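Local coordinates for fructosyl amine:oxygen oxidoreductase (Neosartorya fumigata, PDB 4WCT), which probably catalyses the FAD-dependent oxidative breakdown of fructosyl amines (Amadori products), passing electrons to oxygen and so deglycating its substrates, at residues Lys72-Ser77 against Ala97-Trp102; Ser92-Ala97 against Ala390-Thr395; Tyr111-Gly116 against Ala176-Ala181. All blocks are in the same frame, centred on the assembly; numbering follows the deposited sequence.

Contact 1 (Lys72-Ser77 against Ala97-Trp102); sequences KIMEHS and AALKAW. With FAD (flavin-adenine dinucleotide), chain C.
The strand bearing M74 passes the last turns of the helix bearing L99 and W102 with the two short axes 9.2 Å apart at closest approach and their directions 109° apart. This is strand-on-helix packing in an FAD-dependent oxidoreductase fold: 72-75 is an outer strand of a three-stranded antiparallel sheet, one side of which lies on helix 86-102 while the start of the strand lines the flavin pocket. M74 carries most of the packing. Its CG is anti to the backbone N (chi1 163°) and the chain then bends at chi2, which carries the thioether along the helix surface. SD lies beside the indole of W102 in an oblique Met-aromatic contact, 3.7 Å from W102 CD1. The M74 and L99 side chains cross at about a right angle, CE meeting L99 CB at 3.7 Å, with A98 CB a little farther off. One step on, L99 CD2 packs at 4.0 Å from H76 CB and touches the H76 ring obliquely. The ring nitrogens of H76 are used elsewhere, ND1 by T95 OG1 and NE2 by E78. W102 NE1 is likewise taken, by M391 O. The other end of the strand serves the cofactor. K72 lies along one face of the isoalloxazine, CD 3.7 Å from FAD C4X, with its ammonium group held in a salt bridge to D69. I73 pairs by its backbone with the pyrimidine edge: I73 N donates to FAD O4 at 2.8 Å, and FAD N3 returns a nearly straight bond to I73 O, 3.0 Å long.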
loop_
_atom_site.group_PDB
_atom_site.type_symbol
_atom_site.label_atom_id
_atom_site.label_comp_id
_atom_site.label_asym_id
_atom_site.label_seq_id
_atom_site.Cartn_x
_atom_site.Cartn_y
_atom_site.Cartn_z
ATOM N N LYS A 72 -4.795 0.862 -7.719
ATOM C CA LYS A 72 -3.878 -0.100 -7.099
ATOM C C LYS A 72 -4.303 -1.494 -7.571
ATOM O O LYS A 72 -5.437 -1.715 -8.033
ATOM C CB LYS A 72 -3.973 -0.063 -5.547
ATOM C CG LYS A 72 -3.668 1.289 -4.941
ATOM C CD LYS A 72 -2.176 1.598 -4.932
ATOM C CE LYS A 72 -1.873 2.703 -3.940
ATOM N NZ LYS A 72 -0.531 3.294 -4.151
ATOM N N ILE A 73 -3.386 -2.434 -7.435
ATOM C CA ILE A 73 -3.621 -3.829 -7.814
ATOM C C ILE A 73 -4.324 -4.557 -6.684
ATOM O O ILE A 73 -3.955 -4.401 -5.526
ATOM C CB ILE A 73 -2.288 -4.535 -8.109
ATOM C CG1 ILE A 73 -1.516 -3.784 -9.207
ATOM C CG2 ILE A 73 -2.568 -5.989 -8.463
ATOM C CD1 ILE A 73 -0.099 -4.271 -9.433
ATOM N N MET A 74 -5.339 -5.352 -7.026
ATOM C CA MET A 74 -5.969 -6.317 -6.127
ATOM C C MET A 74 -5.729 -7.720 -6.715
ATOM O O MET A 74 -6.014 -7.976 -7.883
ATOM C CB MET A 74 -7.484 -6.051 -6.022
ATOM C CG MET A 74 -8.344 -7.220 -5.452
ATOM S SD MET A 74 -7.978 -7.575 -3.752
ATOM C CE MET A 74 -8.304 -9.330 -3.603
ATOM N N GLU A 75 -5.269 -8.639 -5.878
ATOM C CA GLU A 75 -5.120 -10.030 -6.289
ATOM C C GLU A 75 -5.336 -10.928 -5.092
ATOM O O GLU A 75 -4.782 -10.698 -4.009
ATOM C CB GLU A 75 -3.741 -10.295 -6.859
ATOM C CG GLU A 75 -3.693 -11.704 -7.471
ATOM C CD GLU A 75 -2.307 -12.205 -7.758
ATOM O OE1 GLU A 75 -1.333 -11.608 -7.244
ATOM O OE2 GLU A 75 -2.210 -13.207 -8.512
ATOM N N HIS A 76 -6.071 -12.002 -5.320
ATOM C CA HIS A 76 -6.230 -13.060 -4.358
ATOM C C HIS A 76 -5.860 -14.405 -5.020
ATOM O O HIS A 76 -6.391 -14.752 -6.078
ATOM C CB HIS A 76 -7.683 -13.132 -3.886
ATOM C CG HIS A 76 -7.960 -14.335 -3.044
ATOM N ND1 HIS A 76 -7.235 -14.611 -1.904
ATOM C CD2 HIS A 76 -8.745 -15.413 -3.264
ATOM C CE1 HIS A 76 -7.599 -15.791 -1.429
ATOM N NE2 HIS A 76 -8.544 -16.280 -2.214
ATOM N N SER A 77 -5.029 -15.187 -4.339
ATOM C CA SER A 77 -4.672 -16.539 -4.789
ATOM C C SER A 77 -4.886 -17.543 -3.658
ATOM O O SER A 77 -4.459 -17.332 -2.527
ATOM C CB SER A 77 -3.208 -16.582 -5.211
ATOM O OG SER A 77 -2.984 -15.616 -6.210
ATOM N N ALA A 97 -10.797 -12.517 2.148
ATOM C CA ALA A 97 -11.797 -11.627 2.728
ATOM C C ALA A 97 -11.929 -10.347 1.905
ATOM O O ALA A 97 -13.036 -9.826 1.683
ATOM C CB ALA A 97 -11.426 -11.274 4.164
ATOM N N ALA A 98 -10.799 -9.811 1.470
ATOM C CA ALA A 98 -10.824 -8.560 0.740
ATOM C C ALA A 98 -11.568 -8.752 -0.569
ATOM O O ALA A 98 -12.355 -7.895 -0.958
ATOM C CB ALA A 98 -9.406 -8.049 0.487
ATOM N N LEU A 99 -11.276 -9.835 -1.285
ATOM C CA LEU A 99 -11.898 -10.061 -2.580
ATOM C C LEU A 99 -13.415 -10.121 -2.410
ATOM O O LEU A 99 -14.185 -9.561 -3.204
ATOM C CB LEU A 99 -11.381 -11.364 -3.215
ATOM C CG LEU A 99 -12.004 -11.735 -4.572
ATOM C CD1 LEU A 99 -11.709 -10.660 -5.610
ATOM C CD2 LEU A 99 -11.495 -13.073 -5.049
ATOM N N LYS A 100 -13.848 -10.914 -1.448
ATOM C CA LYS A 100 -15.282 -11.078 -1.195
ATOM C C LYS A 100 -15.946 -9.737 -0.955
ATOM O O LYS A 100 -17.017 -9.432 -1.491
ATOM C CB LYS A 100 -15.461 -12.016 -0.006
ATOM C CG LYS A 100 -16.910 -12.178 0.430
ATOM C CD LYS A 100 -17.040 -13.268 1.499
ATOM C CE LYS A 100 -18.510 -13.505 1.853
ATOM N NZ LYS A 100 -18.707 -14.129 3.189
ATOM N N ALA A 101 -15.294 -8.886 -0.186
ATOM C CA ALA A 101 -15.838 -7.579 0.134
ATOM C C ALA A 101 -15.789 -6.569 -1.018
ATOM O O ALA A 101 -16.730 -5.812 -1.192
ATOM C CB ALA A 101 -15.143 -7.025 1.378
ATOM N N TRP A 102 -14.759 -6.610 -1.862
ATOM C CA TRP A 102 -14.696 -5.771 -3.031
ATOM C C TRP A 102 -15.855 -6.077 -3.954
ATOM O O TRP A 102 -16.220 -5.240 -4.780
ATOM C CB TRP A 102 -13.372 -5.971 -3.804
ATOM C CG TRP A 102 -12.210 -5.202 -3.236
ATOM C CD1 TRP A 102 -11.067 -5.744 -2.747
ATOM C CD2 TRP A 102 -12.039 -3.784 -3.183
ATOM N NE1 TRP A 102 -10.198 -4.755 -2.377
ATOM C CE2 TRP A 102 -10.804 -3.547 -2.550
ATOM C CE3 TRP A 102 -12.869 -2.686 -3.463
ATOM C CZ2 TRP A 102 -10.328 -2.245 -2.288
ATOM C CZ3 TRP A 102 -12.379 -1.408 -3.242
ATOM C CH2 TRP A 102 -11.115 -1.213 -2.650
HETATM P PA FAD C . -1.588 5.396 4.209
HETATM O O1A FAD C . -2.661 5.028 3.225
HETATM O O2A FAD C . -0.310 6.021 3.745
HETATM O O5B FAD C . -2.272 6.332 5.269
HETATM C C5B FAD C . -1.498 6.867 6.354
HETATM C C4B FAD C . -2.219 8.106 6.872
HETATM O O4B FAD C . -1.581 8.544 8.115
HETATM C C3B FAD C . -2.194 9.293 5.914
HETATM O O3B FAD C . -3.512 9.781 5.618
HETATM C C2B FAD C . -1.366 10.344 6.661
HETATM O O2B FAD C . -1.680 11.701 6.357
HETATM C C1B FAD C . -1.599 9.951 8.121
HETATM N N9A FAD C . -0.520 10.445 9.004
HETATM C C8A FAD C . 0.794 10.536 8.732
HETATM N N7A FAD C . 1.456 11.100 9.769
HETATM C C5A FAD C . 0.531 11.283 10.747
HETATM C C6A FAD C . 0.544 11.893 12.071
HETATM N N6A FAD C . 1.690 12.354 12.601
HETATM N N1A FAD C . -0.639 11.992 12.712
HETATM C C2A FAD C . -1.794 11.524 12.222
HETATM N N3A FAD C . -1.881 10.990 10.992
HETATM C C4A FAD C . -0.758 10.864 10.242
HETATM N N1 FAD C . -0.814 -1.988 -2.214
HETATM C C2 FAD C . -1.639 -2.880 -2.866
HETATM O O2 FAD C . -2.389 -3.566 -2.173
HETATM N N3 FAD C . -1.713 -2.920 -4.198
HETATM C C4 FAD C . -0.883 -2.199 -4.982
HETATM O O4 FAD C . -0.906 -2.217 -6.243
HETATM C C4X FAD C . 0.033 -1.257 -4.362
HETATM N N5 FAD C . 0.869 -0.494 -5.116
HETATM C C5X FAD C . 1.525 0.543 -4.511
HETATM C C6 FAD C . 2.207 1.494 -5.263
HETATM C C7 FAD C . 2.951 2.473 -4.632
HETATM C C7M FAD C . 3.610 3.518 -5.458
HETATM C C8 FAD C . 2.959 2.538 -3.165
HETATM C C8M FAD C . 3.700 3.592 -2.427
HETATM C C9 FAD C . 2.207 1.670 -2.414
HETATM C C9A FAD C . 1.531 0.636 -3.029
HETATM N N10 FAD C . 0.841 -0.308 -2.264
HETATM C C10 FAD C . 0.002 -1.209 -2.924
HETATM C "C1'" FAD C . 0.835 -0.360 -0.809
HETATM C "C2'" FAD C . -0.355 0.359 -0.194
HETATM O "O2'" FAD C . -0.449 1.627 -0.828
HETATM C "C3'" FAD C . -0.104 0.517 1.312
HETATM O "O3'" FAD C . 0.327 -0.734 1.870
HETATM C "C4'" FAD C . -1.349 1.023 2.046
HETATM O "O4'" FAD C . -1.939 2.090 1.304
HETATM C "C5'" FAD C . -0.909 1.543 3.408
HETATM O "O5'" FAD C . -2.065 1.975 4.125
HETATM P P FAD C . -1.883 2.784 5.501
HETATM O O1P FAD C . -3.263 3.148 5.999
HETATM O O2P FAD C . -0.936 1.980 6.359
HETATM O O3P FAD C . -1.124 4.120 5.039
#

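Contact 2 (Ser92-Ala97 against Ala390-Thr395); sequences STFTRA and AMQMPT. With FAD (flavin-adenine dinucleotide), chain C.
The Q392 carboxamide faces F94 and T95: F94 CB stands above the amide plane, 3.4 Å from OE1, while the methyl CG2 of T95 lies near that plane, 3.7 Å from NE2. The F94 ring itself packs edge-to-face with F399 and with F368. A bend at chi2 (-57°) folds the glutamine toward helix 86-102. Its amide is probably fixed in rotation, since NE2 donates to N388 O while OE1 accepts from a water 2.8 Å away. The same water also donates to F94 O at 2.8 Å and is bonded to T395 OG1, so a single molecule joins the helix backbone to the side chains of Q392 and T395. Beside it the contact turns apolar: A97 CB packs 4.0 Å from T395 CG2, and M391 SD rests 3.9 Å from T95 CG2. Residues 390-393 form a type I turn leading into helix 393-404. From this turn M391 N donates to FAD O2 (2.8 Å, 164°), and A390 CB lies close over the flavin near FAD N1. The chemistry implies a water-mediated polar joint between helix and turn in a mostly buried interface, the same turn giving M391 N to the flavin pyrimidine carbonyl.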
loop_
_atom_site.group_PDB
_atom_site.type_symbol
_atom_site.label_atom_id
_atom_site.label_comp_id
_atom_site.label_asym_id
_atom_site.label_seq_id
_atom_site.Cartn_x
_atom_site.Cartn_y
_atom_site.Cartn_z
ATOM N N SER A 92 -3.260 -15.045 2.262
ATOM C CA SER A 92 -4.405 -15.510 1.487
ATOM C C SER A 92 -5.692 -15.368 2.279
ATOM O O SER A 92 -6.750 -15.107 1.702
ATOM C CB SER A 92 -4.237 -16.969 1.088
ATOM O OG SER A 92 -3.295 -17.099 0.049
ATOM N N THR A 93 -5.598 -15.490 3.603
ATOM C CA THR A 93 -6.758 -15.204 4.469
ATOM C C THR A 93 -7.192 -13.738 4.377
ATOM O O THR A 93 -8.387 -13.436 4.162
ATOM C CB THR A 93 -6.451 -15.561 5.922
ATOM O OG1 THR A 93 -6.124 -16.952 6.015
ATOM C CG2 THR A 93 -7.623 -15.210 6.820
ATOM N N PHE A 94 -6.215 -12.835 4.415
ATOM C CA PHE A 94 -6.501 -11.402 4.217
ATOM C C PHE A 94 -7.118 -11.146 2.844
ATOM O O PHE A 94 -8.159 -10.493 2.741
ATOM C CB PHE A 94 -5.249 -10.557 4.386
ATOM C CG PHE A 94 -4.833 -10.370 5.819
ATOM C CD1 PHE A 94 -5.580 -9.570 6.670
ATOM C CD2 PHE A 94 -3.634 -10.860 6.272
ATOM C CE1 PHE A 94 -5.157 -9.305 7.956
ATOM C CE2 PHE A 94 -3.251 -10.686 7.589
ATOM C CZ PHE A 94 -3.970 -9.844 8.417
ATOM N N THR A 95 -6.487 -11.639 1.787
ATOM C CA THR A 95 -6.988 -11.338 0.414
ATOM C C THR A 95 -8.290 -12.042 0.050
ATOM O O THR A 95 -9.071 -11.532 -0.732
ATOM C CB THR A 95 -5.945 -11.571 -0.689
ATOM O OG1 THR A 95 -5.459 -12.919 -0.696
ATOM C CG2 THR A 95 -4.757 -10.618 -0.482
ATOM N N ARG A 96 -8.533 -13.197 0.643
ATOM C CA ARG A 96 -9.802 -13.876 0.444
ATOM C C ARG A 96 -10.934 -13.003 0.923
ATOM O O ARG A 96 -11.957 -12.828 0.225
ATOM C CB ARG A 96 -9.814 -15.209 1.205
ATOM C CG ARG A 96 -10.977 -16.108 0.836
ATOM C CD ARG A 96 -11.000 -17.383 1.660
ATOM N NE ARG A 96 -9.767 -18.143 1.485
ATOM C CZ ARG A 96 -8.845 -18.309 2.432
ATOM N NH1 ARG A 96 -9.093 -17.987 3.693
ATOM N NH2 ARG A 96 -7.748 -18.980 2.149
ATOM N N ALA A 97 -10.797 -12.517 2.148
ATOM C CA ALA A 97 -11.797 -11.627 2.728
ATOM C C ALA A 97 -11.929 -10.347 1.905
ATOM O O ALA A 97 -13.036 -9.826 1.683
ATOM C CB ALA A 97 -11.426 -11.274 4.164
ATOM N N ALA A 390 -3.113 -1.770 0.221
ATOM C CA ALA A 390 -4.218 -1.018 -0.354
ATOM C C ALA A 390 -5.368 -1.934 -0.762
ATOM O O ALA A 390 -6.558 -1.621 -0.527
ATOM C CB ALA A 390 -3.765 -0.174 -1.549
ATOM N N MET A 391 -5.038 -3.101 -1.293
ATOM C CA MET A 391 -6.055 -4.070 -1.676
ATOM C C MET A 391 -6.830 -4.629 -0.482
ATOM O O MET A 391 -7.936 -5.176 -0.654
ATOM C CB MET A 391 -5.463 -5.208 -2.506
ATOM C CG MET A 391 -4.627 -6.166 -1.700
ATOM S SD MET A 391 -3.891 -7.516 -2.644
ATOM C CE MET A 391 -2.550 -6.681 -3.469
ATOM N N GLN A 392 -6.314 -4.416 0.721
ATOM C CA GLN A 392 -6.957 -4.859 1.945
ATOM C C GLN A 392 -8.037 -3.870 2.437
ATOM O O GLN A 392 -8.702 -4.163 3.429
ATOM C CB GLN A 392 -5.923 -4.990 3.087
ATOM C CG GLN A 392 -4.612 -5.710 2.727
ATOM C CD GLN A 392 -4.811 -7.118 2.182
ATOM O OE1 GLN A 392 -5.821 -7.780 2.469
ATOM N NE2 GLN A 392 -3.833 -7.591 1.393
ATOM N N MET A 393 -8.209 -2.739 1.757
ATOM C CA MET A 393 -9.020 -1.631 2.271
ATOM C C MET A 393 -10.393 -2.031 2.813
ATOM O O MET A 393 -10.802 -1.517 3.845
ATOM C CB MET A 393 -9.191 -0.526 1.240
ATOM C CG MET A 393 -9.673 0.783 1.844
ATOM S SD MET A 393 -10.137 2.007 0.603
ATOM C CE MET A 393 -8.552 2.258 -0.180
ATOM N N PRO A 394 -11.146 -2.889 2.081
ATOM C CA PRO A 394 -12.536 -3.112 2.520
ATOM C C PRO A 394 -12.616 -3.830 3.878
ATOM O O PRO A 394 -13.584 -3.613 4.613
ATOM C CB PRO A 394 -13.112 -4.016 1.435
ATOM C CG PRO A 394 -12.236 -3.810 0.243
ATOM C CD PRO A 394 -10.858 -3.592 0.823
ATOM N N THR A 395 -11.626 -4.654 4.201
ATOM C CA THR A 395 -11.716 -5.617 5.289
ATOM C C THR A 395 -10.668 -5.403 6.366
ATOM O O THR A 395 -10.792 -5.933 7.449
ATOM C CB THR A 395 -11.585 -7.066 4.746
ATOM O OG1 THR A 395 -10.577 -7.099 3.700
ATOM C CG2 THR A 395 -12.900 -7.516 4.187
HETATM P PA FAD C . -1.588 5.396 4.209
HETATM O O1A FAD C . -2.661 5.028 3.225
HETATM O O2A FAD C . -0.310 6.021 3.745
HETATM O O5B FAD C . -2.272 6.332 5.269
HETATM C C5B FAD C . -1.498 6.867 6.354
HETATM C C4B FAD C . -2.219 8.106 6.872
HETATM O O4B FAD C . -1.581 8.544 8.115
HETATM C C3B FAD C . -2.194 9.293 5.914
HETATM O O3B FAD C . -3.512 9.781 5.618
HETATM C C2B FAD C . -1.366 10.344 6.661
HETATM O O2B FAD C . -1.680 11.701 6.357
HETATM C C1B FAD C . -1.599 9.951 8.121
HETATM N N9A FAD C . -0.520 10.445 9.004
HETATM C C8A FAD C . 0.794 10.536 8.732
HETATM N N7A FAD C . 1.456 11.100 9.769
HETATM C C5A FAD C . 0.531 11.283 10.747
HETATM C C6A FAD C . 0.544 11.893 12.071
HETATM N N6A FAD C . 1.690 12.354 12.601
HETATM N N1A FAD C . -0.639 11.992 12.712
HETATM C C2A FAD C . -1.794 11.524 12.222
HETATM N N3A FAD C . -1.881 10.990 10.992
HETATM C C4A FAD C . -0.758 10.864 10.242
HETATM N N1 FAD C . -0.814 -1.988 -2.214
HETATM C C2 FAD C . -1.639 -2.880 -2.866
HETATM O O2 FAD C . -2.389 -3.566 -2.173
HETATM N N3 FAD C . -1.713 -2.920 -4.198
HETATM C C4 FAD C . -0.883 -2.199 -4.982
HETATM O O4 FAD C . -0.906 -2.217 -6.243
HETATM C C4X FAD C . 0.033 -1.257 -4.362
HETATM N N5 FAD C . 0.869 -0.494 -5.116
HETATM C C5X FAD C . 1.525 0.543 -4.511
HETATM C C6 FAD C . 2.207 1.494 -5.263
HETATM C C7 FAD C . 2.951 2.473 -4.632
HETATM C C7M FAD C . 3.610 3.518 -5.458
HETATM C C8 FAD C . 2.959 2.538 -3.165
HETATM C C8M FAD C . 3.700 3.592 -2.427
HETATM C C9 FAD C . 2.207 1.670 -2.414
HETATM C C9A FAD C . 1.531 0.636 -3.029
HETATM N N10 FAD C . 0.841 -0.308 -2.264
HETATM C C10 FAD C . 0.002 -1.209 -2.924
HETATM C "C1'" FAD C . 0.835 -0.360 -0.809
HETATM C "C2'" FAD C . -0.355 0.359 -0.194
HETATM O "O2'" FAD C . -0.449 1.627 -0.828
HETATM C "C3'" FAD C . -0.104 0.517 1.312
HETATM O "O3'" FAD C . 0.327 -0.734 1.870
HETATM C "C4'" FAD C . -1.349 1.023 2.046
HETATM O "O4'" FAD C . -1.939 2.090 1.304
HETATM C "C5'" FAD C . -0.909 1.543 3.408
HETATM O "O5'" FAD C . -2.065 1.975 4.125
HETATM P P FAD C . -1.883 2.784 5.501
HETATM O O1P FAD C . -3.263 3.148 5.999
HETATM O O2P FAD C . -0.936 1.980 6.359
HETATM O O3P FAD C . -1.124 4.120 5.039
HETATM O O HOH W 1 -8.084 -8.056 4.144
#

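Contact 3 (Tyr111-Gly116 against Ala176-Ala181); sequences YFHETG and AGWIHA
H113 and W178 stack where two antiparallel strands meet, in the three-stranded sheet whose central strand is 176-179. F112 and I179 form a non-hydrogen-bonded pair, H113 and W178 a hydrogen-bonded one. The stack is the tight part. The imidazole lies over the six-membered ring of W178 in an offset arrangement, centroids 4.0 Å apart and planes at 23°, while H113 CB makes a CH-pi contact with the five-membered ring. W178 CG stands between its backbone N and carbonyl carbon (chi1 65°), which brings one face of the indole against the H113 ring; its NE1 is held by E288. H113 N donates to W178 O almost in line with the carbonyl (2.8 Å), and W178 N answers to H113 O at 3.0 Å. G177 brings its CA within 3.3 Å of H113 O. On the opposite face F112 CD1 packs 3.7 Å from I179 CG2. At one end H180 N donates to Y111 O (2.9 Å), their CB atoms merely touching. The looser, partly exposed side is the Y111 side chain and E114, whose carboxylate turns back to G175 N. At the other end G116 N reaches A176 O at 2.9 Å from well above the carbonyl plane.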
loop_
_atom_site.group_PDB
_atom_site.type_symbol
_atom_site.label_atom_id
_atom_site.label_comp_id
_atom_site.label_asym_id
_atom_site.label_seq_id
_atom_site.Cartn_x
_atom_site.Cartn_y
_atom_site.Cartn_z
ATOM N N TYR A 111 -15.803 0.302 -6.812
ATOM C CA TYR A 111 -14.434 0.731 -7.099
ATOM C C TYR A 111 -13.499 -0.434 -7.440
ATOM O O TYR A 111 -12.298 -0.225 -7.662
ATOM C CB TYR A 111 -13.908 1.514 -5.882
ATOM C CG TYR A 111 -14.788 2.700 -5.551
ATOM C CD1 TYR A 111 -15.056 3.656 -6.518
ATOM C CD2 TYR A 111 -15.596 2.685 -4.410
ATOM C CE1 TYR A 111 -15.944 4.688 -6.260
ATOM C CE2 TYR A 111 -16.534 3.682 -4.179
ATOM C CZ TYR A 111 -16.759 4.626 -5.143
ATOM O OH TYR A 111 -17.636 5.678 -4.889
ATOM N N PHE A 112 -14.034 -1.652 -7.536
ATOM C CA PHE A 112 -13.232 -2.821 -7.939
ATOM C C PHE A 112 -13.530 -3.234 -9.347
ATOM O O PHE A 112 -14.697 -3.269 -9.743
ATOM C CB PHE A 112 -13.481 -4.002 -7.017
ATOM C CG PHE A 112 -12.804 -5.282 -7.437
ATOM C CD1 PHE A 112 -11.440 -5.337 -7.703
ATOM C CD2 PHE A 112 -13.533 -6.470 -7.457
ATOM C CE1 PHE A 112 -10.845 -6.547 -8.113
ATOM C CE2 PHE A 112 -12.931 -7.687 -7.792
ATOM C CZ PHE A 112 -11.583 -7.734 -8.082
ATOM N N HIS A 113 -12.466 -3.380 -10.141
ATOM C CA HIS A 113 -12.576 -3.757 -11.548
ATOM C C HIS A 113 -11.858 -5.063 -11.816
ATOM O O HIS A 113 -10.617 -5.106 -11.788
ATOM C CB HIS A 113 -12.001 -2.636 -12.407
ATOM C CG HIS A 113 -12.674 -1.323 -12.175
ATOM N ND1 HIS A 113 -13.923 -1.051 -12.703
ATOM C CD2 HIS A 113 -12.486 -0.404 -11.198
ATOM C CE1 HIS A 113 -14.344 0.111 -12.237
ATOM N NE2 HIS A 113 -13.477 0.534 -11.335
ATOM N N GLU A 114 -12.625 -6.166 -11.932
ATOM C CA GLU A 114 -12.043 -7.501 -11.924
ATOM C C GLU A 114 -11.560 -7.837 -13.334
ATOM O O GLU A 114 -12.116 -8.700 -14.017
ATOM C CB GLU A 114 -13.023 -8.564 -11.378
ATOM C CG GLU A 114 -12.379 -9.922 -11.101
ATOM C CD GLU A 114 -13.323 -10.890 -10.397
ATOM O OE1 GLU A 114 -14.472 -10.493 -10.150
ATOM O OE2 GLU A 114 -12.937 -12.049 -10.161
ATOM N N THR A 115 -10.503 -7.149 -13.751
ATOM C CA THR A 115 -10.040 -7.228 -15.122
ATOM C C THR A 115 -8.926 -8.274 -15.335
ATOM O O THR A 115 -8.495 -8.492 -16.487
ATOM C CB THR A 115 -9.517 -5.887 -15.591
ATOM O OG1 THR A 115 -8.443 -5.471 -14.748
ATOM C CG2 THR A 115 -10.576 -4.821 -15.598
ATOM N N GLY A 116 -8.379 -8.789 -14.238
ATOM C CA GLY A 116 -7.314 -9.776 -14.296
ATOM C C GLY A 116 -5.950 -9.166 -14.050
ATOM O O GLY A 116 -5.826 -7.948 -13.879
ATOM N N ALA A 176 -8.759 -11.041 -9.533
ATOM C CA ALA A 176 -7.693 -10.064 -9.601
ATOM C C ALA A 176 -8.081 -8.952 -10.557
ATOM O O ALA A 176 -8.948 -9.116 -11.435
ATOM C CB ALA A 176 -6.377 -10.734 -10.035
ATOM N N GLY A 177 -7.469 -7.784 -10.359
ATOM C CA GLY A 177 -7.741 -6.611 -11.175
ATOM C C GLY A 177 -7.205 -5.382 -10.492
ATOM O O GLY A 177 -6.142 -5.430 -9.878
ATOM N N TRP A 178 -7.943 -4.279 -10.588
ATOM C CA TRP A 178 -7.525 -3.059 -9.972
ATOM C C TRP A 178 -8.641 -2.386 -9.198
ATOM O O TRP A 178 -9.845 -2.649 -9.406
ATOM C CB TRP A 178 -6.938 -2.111 -11.013
ATOM C CG TRP A 178 -7.915 -1.623 -12.067
ATOM C CD1 TRP A 178 -8.124 -2.161 -13.297
ATOM C CD2 TRP A 178 -8.648 -0.396 -12.043
ATOM N NE1 TRP A 178 -9.009 -1.401 -14.002
ATOM C CE2 TRP A 178 -9.382 -0.321 -13.243
ATOM C CE3 TRP A 178 -8.811 0.604 -11.098
ATOM C CZ2 TRP A 178 -10.207 0.762 -13.559
ATOM C CZ3 TRP A 178 -9.697 1.665 -11.387
ATOM C CH2 TRP A 178 -10.348 1.754 -12.616
ATOM N N ILE A 179 -8.232 -1.544 -8.249
ATOM C CA ILE A 179 -9.165 -0.806 -7.437
ATOM C C ILE A 179 -8.920 0.688 -7.562
ATOM O O ILE A 179 -7.779 1.141 -7.690
ATOM C CB ILE A 179 -9.079 -1.244 -5.952
ATOM C CG1 ILE A 179 -7.646 -1.153 -5.454
ATOM C CG2 ILE A 179 -9.585 -2.680 -5.826
ATOM C CD1 ILE A 179 -7.523 -0.973 -3.957
ATOM N N HIS A 180 -9.995 1.469 -7.518
ATOM C CA HIS A 180 -9.848 2.902 -7.470
ATOM C C HIS A 180 -9.625 3.316 -6.035
ATOM O O HIS A 180 -10.584 3.569 -5.293
ATOM C CB HIS A 180 -11.053 3.618 -8.055
ATOM C CG HIS A 180 -10.765 5.031 -8.452
ATOM N ND1 HIS A 180 -10.178 5.948 -7.603
ATOM C CD2 HIS A 180 -10.877 5.648 -9.652
ATOM C CE1 HIS A 180 -9.969 7.075 -8.256
ATOM N NE2 HIS A 180 -10.412 6.927 -9.497
ATOM N N ALA A 181 -8.376 3.264 -5.601
ATOM C CA ALA A 181 -8.075 3.342 -4.153
ATOM C C ALA A 181 -8.519 4.685 -3.583
ATOM O O ALA A 181 -9.082 4.745 -2.461
ATOM C CB ALA A 181 -6.583 3.112 -3.895
#

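Contacts 1 and 2 have centres 5 Å apart and share helix 86-102, which packs on strand 72-75 with its last turns and on segment 390-395 slightly earlier. They are tied directly by H76 ND1 and T95 OG1, 2.7 Å apart. Contact 3, about 8 Å from contact 1 centre to centre, continues the same sheet: K72 O and I179 N are 2.8 Å apart across neighbouring strands. Contacts 2 and 3 are about 13 Å apart, yet I179 CD1 reaches A390 O at 3.6 Å. I73 of contact 1 and M391 of contact 2 both bond the flavin pyrimidine through their backbones, whereas contact 3 approaches FAD less closely, its I179 side chain about 6 Å away.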